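Local atomic coordinates of Alpha/beta hydrolase (Enterobacter asburiae, PDB entry 6KMO), a protein that probably hydrolyses carboxylic ester bonds, acting as an esterase or lipase of the alpha/beta hydrolase fold. Residues Arg120-Arg123 against Asp124-Ala128; Ala144-Pro147 against Val148-Gln152; Leu256-Thr260 against Ala261-Gly265. The protein carries 2 engineered substitutions. All coordinates share one frame; numbering follows the deposited sequence.

Contact 1 of 3, residues Arg120-Arg123 against Asp124-Ala128; sequences RLIR and DLVRA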
# COMPACT_ATOMS: atom_id res chain seq x y z
N ARG A 120 -18.06 8.83 -5.75
CA ARG A 120 -17.37 7.74 -6.43
C ARG A 120 -16.37 7.08 -5.49
O ARG A 120 -16.30 5.84 -5.40
CB ARG A 120 -16.71 8.25 -7.70
CG ARG A 120 -16.31 7.12 -8.65
CD ARG A 120 -14.87 7.26 -9.10
NE ARG A 120 -13.93 6.78 -8.08
CZ ARG A 120 -12.95 7.49 -7.54
NH1 ARG A 120 -12.75 8.77 -7.79
NH2 ARG A 120 -12.15 6.86 -6.69
N LEU A 121 -15.58 7.89 -4.79
CA LEU A 121 -14.63 7.38 -3.81
C LEU A 121 -15.33 6.57 -2.73
O LEU A 121 -14.88 5.49 -2.37
CB LEU A 121 -13.87 8.56 -3.18
CG LEU A 121 -13.03 8.29 -1.94
CD1 LEU A 121 -11.96 7.21 -2.19
CD2 LEU A 121 -12.37 9.58 -1.45
N ILE A 122 -16.43 7.10 -2.19
CA ILE A 122 -17.14 6.39 -1.13
C ILE A 122 -17.64 5.05 -1.65
O ILE A 122 -17.50 4.02 -0.99
CB ILE A 122 -18.29 7.24 -0.57
CG1 ILE A 122 -17.74 8.48 0.12
CG2 ILE A 122 -19.13 6.42 0.39
CD1 ILE A 122 -18.77 9.56 0.33
N ARG A 123 -18.25 5.04 -2.84
CA ARG A 123 -18.73 3.79 -3.40
C ARG A 123 -17.59 2.80 -3.61
O ARG A 123 -17.75 1.60 -3.36
CB ARG A 123 -19.46 4.04 -4.72
CG ARG A 123 -20.83 4.71 -4.57
CD ARG A 123 -21.43 4.96 -5.93
NE ARG A 123 -22.76 5.53 -5.90
CZ ARG A 123 -23.80 5.11 -6.62
NH1 ARG A 123 -23.69 4.05 -7.41
NH2 ARG A 123 -24.95 5.75 -6.52
N ASP A 124 -16.43 3.27 -4.07
CA ASP A 124 -15.30 2.37 -4.25
C ASP A 124 -14.90 1.72 -2.93
O ASP A 124 -14.58 0.52 -2.88
CB ASP A 124 -14.09 3.13 -4.82
CG ASP A 124 -14.20 3.45 -6.28
OD1 ASP A 124 -15.07 2.89 -7.00
OD2 ASP A 124 -13.38 4.28 -6.74
N LEU A 125 -14.89 2.49 -1.84
CA LEU A 125 -14.49 1.94 -0.55
C LEU A 125 -15.53 0.98 0.00
O LEU A 125 -15.18 -0.03 0.62
CB LEU A 125 -14.25 3.09 0.44
CG LEU A 125 -13.02 3.98 0.17
CD1 LEU A 125 -13.15 5.28 0.94
CD2 LEU A 125 -11.73 3.26 0.50
N VAL A 126 -16.81 1.29 -0.20
CA VAL A 126 -17.88 0.38 0.19
C VAL A 126 -17.76 -0.94 -0.56
O VAL A 126 -17.84 -2.02 0.03
CB VAL A 126 -19.23 1.07 -0.06
CG1 VAL A 126 -20.38 0.05 0.00
CG2 VAL A 126 -19.44 2.19 0.94
N ARG A 127 -17.55 -0.87 -1.87
CA ARG A 127 -17.46 -2.10 -2.66
C ARG A 127 -16.25 -2.93 -2.26
O ARG A 127 -16.35 -4.16 -2.17
CB ARG A 127 -17.42 -1.72 -4.14
CG ARG A 127 -18.76 -1.21 -4.65
CD ARG A 127 -18.62 -0.47 -5.97
NE ARG A 127 -18.01 -1.33 -6.96
CZ ARG A 127 -18.68 -2.24 -7.67
NH1 ARG A 127 -19.99 -2.37 -7.52
NH2 ARG A 127 -18.03 -3.00 -8.53
N ALA A 128 -15.11 -2.29 -2.02
CA ALA A 128 -13.90 -3.02 -1.69
C ALA A 128 -13.91 -3.57 -0.27
O ALA A 128 -13.23 -4.56 0.00
CB ALA A 128 -12.69 -2.13 -1.91
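With CG trans to its backbone N (chi1 -164°) and its chain bent at chi2 and chi3, Arg-120 curls forward by one helical turn to meet Asp-124, whose carboxylate stays near its own backbone N (chi1 -76°). Both belong to helix 115-129, the connection of a beta-alpha-beta unit with strands 99-105 and 132-136 in the alpha/beta hydrolase fold.

The arginine grips side-on and directs two of its nitrogens at one oxygen: NE and NH2 each lie 2.9 Å from Asp-124 OD2. That oxygen sits in the guanidinium plane, yet the two planar groups are turned 43° apart. Both nitrogens come from the same face of the carboxylate, NH2 nearly along the C-O bond and NE from well above the plane. Further bonds, from NH2 to Gly-310 O and from NH1 to Asn-313 OD1, hold the buried guanidinium against rotation, work for which a flat group with several donors is well suited.

Leucine, isoleucine and valine fill the buried positions, Leu-121 against Leu-325 of helix 319-335 and Leu-125 against Phe-102 and Phe-104 of strand 99-105. Leu-121 and Leu-125 run side by side, their CD1 atoms 3.9 Å apart; Ile-122 CG2 is 4.3 Å from Val-126 CG2, and these two residues pack over Val-90 of strand 83-92. Long polar chains suit the outer side, where Arg-123 reaches Pro-69 O and pairs with Glu-119, while Arg-127 reaches Pro-70 O. Arg-123 O accepts from Arg-127 N at 2.9 Å, and Arg-127 CG rests 3.3 Å from that same Arg-123 O.

Contact 2 of 3, residues Ala144-Pro147 against Val148-Gln152; sequences AHFP and VAINQ
Ile-150 reaches back from the first turn of helix 148-163 to the loop residues Phe-146 and Pro-147. Starting at CB, which is directed toward the loop, the chain turns at chi1 61°, placing CG1 between the backbone N and the carbonyl carbon. CG1 thereby lies 3.3 Å from Pro-147 O and also touches Pro-147 CB. CD1, at the tip, meets Phe-146 CE2 at 3.7 Å, approaching the ring obliquely, and has Pro-147 CB as its other neighbour. An aliphatic chain with a long flexible arm suits this place, since CG1 and CD1 can lie along the apolar proline and reach the phenyl ring.

The peptide bond between Phe-146 and Pro-147 is cis. It folds the two side chains together, so that Pro-147 CB lies over the centre of one ring face, 3.7 Å above its plane. Pro-147 is also the N-cap of the helix. It brings no capping side chain, and the backbone does that work instead: Val-148 N donates to His-145 O at 3.0 Å, in the carbonyl plane, and a water accepts from Ala-149 N at 2.9 Å while giving a weak bond to His-145 O. Asn-151 N makes an i to i+4 helical bond to Pro-147 O.

Earlier in the loop, Ala-144 CB rests 3.8 Å from Val-148 CB, a small methyl against a beta-branched chain. Across the dimer interface, Phe-146 packs on Ile-9 and Pro-147 on Thr-5 of the second subunit.

The chemistry implies a division of labour: the His-145 carbonyl and one water serve the N-H groups of Val-148 and Ala-149, while apolar contacts and the cis proline probably help to fix the shape of the turn before the helix.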
# COMPACT_ATOMS: atom_id res chain seq x y z
N ALA A 144 -18.99 27.80 9.46
CA ALA A 144 -18.61 27.36 10.79
C ALA A 144 -17.10 27.32 10.86
O ALA A 144 -16.40 27.16 9.85
CB ALA A 144 -19.16 25.97 11.10
N HIS A 145 -16.58 27.46 12.07
CA HIS A 145 -15.18 27.32 12.39
C HIS A 145 -14.98 26.13 13.31
O HIS A 145 -15.94 25.54 13.81
CB HIS A 145 -14.67 28.61 13.04
CG HIS A 145 -14.77 29.80 12.16
ND1 HIS A 145 -14.04 29.94 11.00
CD2 HIS A 145 -15.56 30.90 12.23
CE1 HIS A 145 -14.35 31.08 10.41
NE2 HIS A 145 -15.27 31.69 11.14
N PHE A 146 -13.73 25.75 13.52
CA PHE A 146 -13.40 24.77 14.54
C PHE A 146 -14.11 25.17 15.83
O PHE A 146 -14.12 26.35 16.17
CB PHE A 146 -11.88 24.75 14.73
CG PHE A 146 -11.38 23.87 15.85
CD1 PHE A 146 -11.12 24.39 17.11
CD2 PHE A 146 -11.11 22.53 15.63
CE1 PHE A 146 -10.64 23.59 18.11
CE2 PHE A 146 -10.63 21.73 16.63
CZ PHE A 146 -10.41 22.25 17.88
N PRO A 147 -14.69 24.22 16.58
CA PRO A 147 -14.72 22.77 16.40
C PRO A 147 -16.08 22.24 15.97
O PRO A 147 -16.40 21.11 16.30
CB PRO A 147 -14.42 22.28 17.81
CG PRO A 147 -15.25 23.22 18.65
CD PRO A 147 -15.15 24.58 17.94
N VAL A 148 -16.87 23.04 15.26
CA VAL A 148 -18.24 22.66 14.95
C VAL A 148 -18.29 21.34 14.20
O VAL A 148 -19.04 20.42 14.57
CB VAL A 148 -18.94 23.79 14.17
CG1 VAL A 148 -20.28 23.31 13.61
CG2 VAL A 148 -19.12 25.02 15.04
N ALA A 149 -17.55 21.25 13.10
CA ALA A 149 -17.63 20.07 12.25
C ALA A 149 -17.13 18.83 12.97
O ALA A 149 -17.72 17.75 12.84
CB ALA A 149 -16.85 20.28 10.95
N ILE A 150 -16.03 18.93 13.72
CA ILE A 150 -15.54 17.73 14.40
C ILE A 150 -16.49 17.29 15.51
O ILE A 150 -16.54 16.11 15.86
CB ILE A 150 -14.07 17.84 14.89
CG1 ILE A 150 -13.92 18.96 15.90
CG2 ILE A 150 -13.13 17.98 13.69
CD1 ILE A 150 -12.78 18.74 16.86
N ASN A 151 -17.25 18.23 16.08
CA ASN A 151 -18.27 17.86 17.04
C ASN A 151 -19.41 17.12 16.35
O ASN A 151 -19.89 16.09 16.84
CB ASN A 151 -18.82 19.08 17.75
CG ASN A 151 -19.96 18.72 18.65
OD1 ASN A 151 -19.75 18.02 19.62
ND2 ASN A 151 -21.15 19.11 18.30
N GLN A 152 -19.87 17.64 15.20
CA GLN A 152 -20.89 16.95 14.43
C GLN A 152 -20.44 15.55 14.06
O GLN A 152 -21.21 14.60 14.17
CB GLN A 152 -21.22 17.74 13.15
CG GLN A 152 -21.94 19.04 13.41
CD GLN A 152 -21.96 19.94 12.21
OE1 GLN A 152 -21.05 19.95 11.40
NE2 GLN A 152 -23.00 20.75 12.12
O HOH W 1 -15.92 23.29 11.93

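Contact 3 of 3, residues Leu256-Thr260 against Ala261-Gly265; sequences LRAST and AQLKG
Gln-262 reaches back, its chain extended beyond CG, to the loop that leads into helix 260-263 and meets it at Ala-258 and Ser-259. The approach to this meeting starts with Leu-256, which packs on Phe-286 of helix 280-292. Arg-257 has a long chain suited to a salt bridge with Asp-212 and a hydrogen bond to Asn-249, and its O is hydrogen-bonded to Ser-15 OG of the second subunit.

Ala-258 is the residue just before the N-cap. Its CB touches Leu-263 CD2 at 3.7 Å, and its CA lies 3.4 Å from Gln-262 OE1; a single methyl fits between the leucine and the amide without pushing either away. Leu-263 continues the apolar surface onto Phe-286.

Ser-259 is the N-cap itself. At chi1 67° OG stands between the backbone N and the carbonyl carbon, from where it accepts from Gln-262 N at 3.1 Å. In return Ser-259 N donates to Gln-262 OE1 at 2.9 Å, an almost straight bond (168°) that uses a lone pair in the plane of the amide. A short hydroxyl and a longer amide chain thus each reach the other's backbone. The same amide gives its NE2 to Ala-14 O of the second subunit, which should help to settle which way round it lies. Ser-259 O accepts from Leu-263 N at 3.0 Å.

Thr-260 opens the helix, and its O receives two weak bonds, from Leu-263 N and from Lys-264 N, as the short helix ends.

Reciprocal bonds between N-cap Ser-259 and Gln-262 define a capping box, and the Ala-258 to Leu-263 contact spans the positions of a hydrophobic staple, a pairing characteristic of helix N-termini.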
# COMPACT_ATOMS: atom_id res chain seq x y z
N LEU A 256 -0.81 15.87 14.97
CA LEU A 256 0.63 15.65 15.00
C LEU A 256 1.29 16.21 16.24
O LEU A 256 2.36 15.73 16.63
CB LEU A 256 1.28 16.26 13.76
CG LEU A 256 2.77 15.93 13.55
CD1 LEU A 256 2.94 14.44 13.29
CD2 LEU A 256 3.33 16.75 12.40
N ARG A 257 0.68 17.20 16.88
CA ARG A 257 1.26 17.83 18.07
C ARG A 257 0.96 17.05 19.35
O ARG A 257 1.45 17.43 20.42
CB ARG A 257 0.77 19.27 18.19
CG ARG A 257 1.12 20.13 17.00
CD ARG A 257 0.76 21.58 17.21
NE ARG A 257 0.77 22.32 15.96
CZ ARG A 257 0.64 23.63 15.85
NH1 ARG A 257 0.57 24.39 16.94
NH2 ARG A 257 0.57 24.18 14.65
N ALA A 258 0.21 15.96 19.27
CA ALA A 258 -0.10 15.18 20.45
C ALA A 258 1.14 14.46 20.95
O ALA A 258 1.98 14.01 20.17
CB ALA A 258 -1.17 14.15 20.11
N SER A 259 1.23 14.33 22.27
CA SER A 259 2.31 13.56 22.85
C SER A 259 2.03 12.07 22.73
O SER A 259 0.92 11.63 22.42
CB SER A 259 2.44 13.90 24.33
OG SER A 259 1.29 13.44 25.00
N THR A 260 3.05 11.26 23.02
CA THR A 260 2.87 9.82 23.07
C THR A 260 1.76 9.44 24.03
O THR A 260 0.91 8.60 23.70
CB THR A 260 4.20 9.17 23.46
OG1 THR A 260 5.16 9.51 22.45
CG2 THR A 260 4.06 7.67 23.54
N ALA A 261 1.71 10.06 25.21
CA ALA A 261 0.65 9.73 26.15
C ALA A 261 -0.73 10.07 25.61
O ALA A 261 -1.70 9.35 25.87
CB ALA A 261 0.91 10.47 27.46
N GLN A 262 -0.84 11.17 24.87
CA GLN A 262 -2.12 11.56 24.28
C GLN A 262 -2.55 10.61 23.17
O GLN A 262 -3.75 10.47 22.93
CB GLN A 262 -2.04 12.99 23.76
CG GLN A 262 -2.09 14.02 24.89
CD GLN A 262 -1.85 15.43 24.41
OE1 GLN A 262 -0.91 15.72 23.67
NE2 GLN A 262 -2.68 16.35 24.88
N LEU A 263 -1.61 9.96 22.50
CA LEU A 263 -1.93 9.04 21.42
C LEU A 263 -2.12 7.60 21.88
O LEU A 263 -2.67 6.79 21.14
CB LEU A 263 -0.85 9.10 20.33
CG LEU A 263 -0.75 10.46 19.63
CD1 LEU A 263 0.44 10.50 18.70
CD2 LEU A 263 -2.06 10.75 18.87
N LYS A 264 -1.69 7.26 23.09
CA LYS A 264 -1.85 5.89 23.56
C LYS A 264 -3.32 5.49 23.52
O LYS A 264 -4.21 6.25 23.91
CB LYS A 264 -1.32 5.77 24.99
CG LYS A 264 -1.33 4.35 25.53
CD LYS A 264 -0.86 4.31 26.99
CE LYS A 264 -0.91 2.88 27.54
NZ LYS A 264 0.03 2.67 28.67
N GLY A 265 -3.59 4.29 23.00
CA GLY A 265 -4.95 3.80 22.90
C GLY A 265 -5.71 4.22 21.66
O GLY A 265 -6.87 3.84 21.50

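In the fold
Contact 1 is the buried one, lying within a helix packed against the central sheet; contacts 2 and 3 are partly buried helix starts, about 11 Å apart at their nearest atoms, and both touch the second subunit. Contacts 1 and 3 fall on opposite sides of the chain's centre, 30 Å apart between centres. The chemistry follows the place. Within the helix, a salt bridge adds to regular backbone bonds and apolar rows. At the helix starts, leading N-H groups need acceptors: contact 2 supplies a loop carbonyl and a water, contact 3 the serine hydroxyl, with the glutamine amide answering back to the serine N-H. The three contacts hold different helices of the same hydrolase fold.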